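Local coordinates for mandelate racemase/muconate lactonizing protein (Alicyclobacillus acidocaldarius LAA1, PDB 3QLD) that belongs to the mandelate racemase/muconate lactonizing family of the enolase superfamily, pairing an N-terminal capping domain with a TIM-barrel-like domain, at residues Gln35-Asp38 / Ile42-Trp45; Val115-Ala120 / Arg306-Ile311. All blocks are in the same frame, centred on the assembly; numbering follows the deposited sequence.

Interaction 1. Residues Gln35-Asp38 / Ile42-Trp45; sequences QLVD and IEGW
Glu43 OE1 takes two side-chain hydrogen bonds on this antiparallel beta hairpin of the N-terminal domain. Trp45 NE1, two residues along the same strand, reaches its anti lone pair at 3.1 Å, whereas Gln35 NE2, from the partner strand, comes at 3.1 Å from above the carboxylate plane. Arg362 adds a salt bridge to the same oxygen, and Gln35 OE1 is bonded to His9. At the turn, Ile42 N donates to Asp38 OD2 (3.0 Å) and Asp38 N to Ile42 O, while Asp38 OD1 pairs with Arg122. Between these two ends Leu36 and Gly44 form the hydrogen-bonded pair: Leu36 N to Gly44 O is short and nearly straight (2.7 Å, 172°), its return bond more bent. Leu36 packs toward helix 105-123 on the face opposite Gln35, Val37, Glu43 and Trp45. On their face, Val37 CG2 rests against Glu43 CG. With CG anti to the backbone N (chi1 166°) and the chain extended beyond it, Gln35 runs out over one face of the indole, its amide inclined 36° to the ring. Gln35 CB makes a CH-pi contact 3.9 Å from the centroid of the Trp45 six-membered ring, almost on its normal.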
# COMPACT_ATOMS: atom_id res chain seq x y z
N GLN A 35 0.11 23.87 0.37
CA GLN A 35 0.58 25.22 0.78
C GLN A 35 0.24 25.44 2.22
O GLN A 35 -0.93 25.30 2.62
CB GLN A 35 -0.02 26.30 -0.14
CG GLN A 35 0.12 27.78 0.43
CD GLN A 35 -0.63 28.78 -0.47
OE1 GLN A 35 -1.64 28.42 -1.06
NE2 GLN A 35 -0.10 30.05 -0.60
N LEU A 36 1.26 25.76 3.03
CA LEU A 36 1.04 26.07 4.46
C LEU A 36 1.38 27.57 4.69
O LEU A 36 2.29 28.09 4.06
CB LEU A 36 1.93 25.22 5.37
CG LEU A 36 1.74 23.70 5.20
CD1 LEU A 36 2.94 22.99 5.91
CD2 LEU A 36 0.38 23.30 5.85
N VAL A 37 0.61 28.20 5.54
CA VAL A 37 0.81 29.65 5.85
C VAL A 37 0.70 29.88 7.32
O VAL A 37 -0.27 29.44 7.99
CB VAL A 37 -0.27 30.48 5.23
CG1 VAL A 37 0.14 31.96 5.31
CG2 VAL A 37 -0.51 30.07 3.77
N ASP A 38 1.65 30.64 7.82
CA ASP A 38 1.62 30.93 9.23
C ASP A 38 1.07 32.35 9.47
O ASP A 38 0.72 33.07 8.52
CB ASP A 38 3.00 30.64 9.86
CG ASP A 38 4.01 31.72 9.59
OD1 ASP A 38 5.22 31.46 9.85
OD2 ASP A 38 3.61 32.81 9.13
N ILE A 42 4.37 33.73 6.35
CA ILE A 42 5.48 32.88 5.90
C ILE A 42 4.89 31.51 5.47
O ILE A 42 3.96 31.03 6.10
CB ILE A 42 6.57 32.74 6.97
CG1 ILE A 42 7.13 34.16 7.33
CG2 ILE A 42 7.66 31.72 6.52
CD1 ILE A 42 8.07 34.74 6.29
N GLU A 43 5.38 31.02 4.33
CA GLU A 43 4.73 29.91 3.60
C GLU A 43 5.65 28.74 3.35
O GLU A 43 6.82 28.92 3.05
CB GLU A 43 4.25 30.36 2.23
CG GLU A 43 3.12 31.32 2.40
CD GLU A 43 2.47 31.72 1.13
OE1 GLU A 43 2.75 31.16 0.06
OE2 GLU A 43 1.65 32.68 1.21
N GLY A 44 5.09 27.52 3.41
CA GLY A 44 5.79 26.39 2.82
C GLY A 44 4.95 25.71 1.74
O GLY A 44 3.72 25.69 1.84
N TRP A 45 5.59 25.23 0.67
CA TRP A 45 4.96 24.43 -0.40
C TRP A 45 5.60 23.05 -0.57
O TRP A 45 6.80 22.88 -0.27
CB TRP A 45 5.08 25.13 -1.76
CG TRP A 45 4.32 26.44 -1.81
CD1 TRP A 45 4.59 27.58 -1.10
CD2 TRP A 45 3.17 26.72 -2.60
NE1 TRP A 45 3.66 28.55 -1.39
CE2 TRP A 45 2.78 28.06 -2.31
CE3 TRP A 45 2.40 25.96 -3.52
CZ2 TRP A 45 1.68 28.68 -2.94
CZ3 TRP A 45 1.31 26.59 -4.14
CH2 TRP A 45 0.97 27.93 -3.85
O HOH W 1 -0.50 33.19 -1.27

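Interaction 2. Residues Val115-Ala120 / Arg306-Ile311; sequences VWDWYA and RVHGLI
Asp117 and His308 face each other from two helices that stay well apart: their CA atoms, the nearest pair between Val115-Ala120 and Arg306-Ile311, are 8.8 Å from one another. Regular i to i+4 bonds run through both segments, as from Tyr119 N to Val115 O and from Leu310 N to Arg306 O. At that separation the backbones do not pack together, and the gap is spanned by one pair of polar side chains, both of which leave their backbones toward the other helix. Only 75 Å² is buried between the segments, all of it on these two residues.

The link is a hydrogen bond from His308 NE2 to Asp117 OD1, 2.9 Å long and nearly straight at 167°. The acceptor lies in the imidazole plane, at the ring edge, so the N-H is aimed squarely at it. Seen from the aspartate the approach is less regular, because NE2 stands above the carboxylate plane, 41° out of it. Asp117 reaches across because its CG is turned anti to the backbone N (chi1 -174°).

Both residues are buried, and the carboxylate is held by more than the histidine. OD1 also accepts from Val356 N, and OD2 accepts from Trp45 N, so backbone amides of two other parts of the chain share in fixing its rotation. Phe277 meets the His308 ring edge-to-face and does the same with Trp116, adding an aromatic contact to each helix.

This His-carboxylate hydrogen bond joins helix 105-123 of the N-terminal domain to helix 303-313 of the barrel-like domain, a polar tie across the interface of the capping and barrel domains, the two-domain architecture typical of the enolase superfamily.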
# COMPACT_ATOMS: atom_id res chain seq x y z
N VAL A 115 6.28 21.11 5.59
CA VAL A 115 6.72 21.63 6.89
C VAL A 115 8.25 21.97 6.90
O VAL A 115 8.67 23.03 7.41
CB VAL A 115 6.36 20.68 8.01
CG1 VAL A 115 6.90 21.17 9.35
CG2 VAL A 115 4.85 20.57 8.09
N TRP A 116 9.06 21.08 6.32
CA TRP A 116 10.49 21.38 6.08
C TRP A 116 10.67 22.67 5.29
O TRP A 116 11.60 23.47 5.56
CB TRP A 116 11.15 20.22 5.33
CG TRP A 116 11.67 19.13 6.23
CD1 TRP A 116 11.07 17.95 6.53
CD2 TRP A 116 12.94 19.12 6.91
NE1 TRP A 116 11.86 17.21 7.39
CE2 TRP A 116 13.03 17.90 7.60
CE3 TRP A 116 14.02 20.02 6.96
CZ2 TRP A 116 14.14 17.56 8.38
CZ3 TRP A 116 15.14 19.68 7.77
CH2 TRP A 116 15.18 18.46 8.45
N ASP A 117 9.81 22.87 4.30
CA ASP A 117 9.93 23.96 3.38
C ASP A 117 9.55 25.23 4.12
O ASP A 117 10.23 26.26 3.98
CB ASP A 117 9.03 23.72 2.15
CG ASP A 117 9.21 24.75 1.06
OD1 ASP A 117 10.13 24.57 0.21
OD2 ASP A 117 8.42 25.75 1.08
N TRP A 118 8.46 25.18 4.88
CA TRP A 118 8.01 26.32 5.68
C TRP A 118 9.10 26.67 6.67
O TRP A 118 9.45 27.86 6.79
CB TRP A 118 6.72 26.00 6.45
CG TRP A 118 6.53 26.90 7.64
CD1 TRP A 118 6.01 28.19 7.61
CD2 TRP A 118 6.88 26.63 9.00
NE1 TRP A 118 5.98 28.70 8.87
CE2 TRP A 118 6.53 27.79 9.75
CE3 TRP A 118 7.45 25.52 9.67
CZ2 TRP A 118 6.73 27.87 11.13
CZ3 TRP A 118 7.62 25.59 11.05
CH2 TRP A 118 7.29 26.78 11.77
N TYR A 119 9.71 25.66 7.30
CA TYR A 119 10.70 25.88 8.33
C TYR A 119 11.95 26.60 7.79
O TYR A 119 12.47 27.51 8.47
CB TYR A 119 11.08 24.55 9.04
CG TYR A 119 12.14 24.70 10.11
CD1 TYR A 119 13.50 24.69 9.77
CD2 TYR A 119 11.79 24.91 11.43
CE1 TYR A 119 14.50 24.86 10.76
CE2 TYR A 119 12.78 25.08 12.44
CZ TYR A 119 14.12 25.04 12.07
OH TYR A 119 15.09 25.20 13.04
N ALA A 120 12.42 26.21 6.61
CA ALA A 120 13.51 26.93 5.97
C ALA A 120 13.17 28.40 5.70
O ALA A 120 14.00 29.28 5.90
CB ALA A 120 13.94 26.23 4.66
N ARG A 306 10.14 19.16 -8.32
CA ARG A 306 11.44 19.06 -9.00
C ARG A 306 12.53 19.76 -8.16
O ARG A 306 13.63 19.23 -7.99
CB ARG A 306 11.36 19.67 -10.39
CG ARG A 306 12.67 19.62 -11.20
CD ARG A 306 12.43 19.97 -12.66
NE ARG A 306 11.21 19.32 -13.08
CZ ARG A 306 11.17 18.12 -13.63
NH1 ARG A 306 12.30 17.46 -13.90
NH2 ARG A 306 9.99 17.58 -13.89
N VAL A 307 12.21 20.94 -7.66
CA VAL A 307 13.09 21.68 -6.72
C VAL A 307 13.46 20.86 -5.49
O VAL A 307 14.66 20.67 -5.20
CB VAL A 307 12.51 23.06 -6.31
CG1 VAL A 307 13.22 23.60 -5.04
CG2 VAL A 307 12.70 23.99 -7.47
N HIS A 308 12.46 20.29 -4.82
CA HIS A 308 12.70 19.40 -3.65
C HIS A 308 13.52 18.15 -3.95
O HIS A 308 14.29 17.70 -3.09
CB HIS A 308 11.35 19.02 -2.99
CG HIS A 308 10.76 20.12 -2.15
ND1 HIS A 308 9.53 20.01 -1.53
CD2 HIS A 308 11.24 21.36 -1.83
CE1 HIS A 308 9.28 21.13 -0.85
NE2 HIS A 308 10.31 21.95 -1.01
N GLY A 309 13.34 17.60 -5.17
CA GLY A 309 14.00 16.40 -5.63
C GLY A 309 15.46 16.74 -5.97
O GLY A 309 16.35 15.98 -5.68
N LEU A 310 15.69 17.89 -6.60
CA LEU A 310 17.11 18.34 -6.72
C LEU A 310 17.82 18.62 -5.39
O LEU A 310 18.97 18.32 -5.26
CB LEU A 310 17.19 19.52 -7.67
CG LEU A 310 16.68 19.25 -9.10
CD1 LEU A 310 16.14 20.52 -9.82
CD2 LEU A 310 17.71 18.60 -10.05
N ILE A 311 17.14 19.17 -4.39
CA ILE A 311 17.71 19.31 -3.06
C ILE A 311 18.09 17.94 -2.43
O ILE A 311 19.16 17.79 -1.91
CB ILE A 311 16.79 20.12 -2.17
CG1 ILE A 311 16.80 21.58 -2.67
CG2 ILE A 311 17.09 19.93 -0.68
CD1 ILE A 311 15.69 22.45 -2.16

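Interactions 1 and 2 follow one another along the chain, yet their centres lie only 12 Å apart, and helix 105-123 is what brings them together. Trp45 N donates to Asp117 OD2 at 2.9 Å, connecting strand 43-48 directly to the aspartate of interaction 2. The next residue of the helix, Trp118, donates from NE1 to Asp38 OD1 at 3.0 Å, close to the hairpin turn. The hairpin also approaches the second helix, with Trp45 O 3.1 Å from His308 CE1, a packing contact with a ring carbon. Asp117 is thus the common point, its two carboxylate oxygens divided so that OD2 is tied to the hairpin and OD1 to His308 across the domain interface.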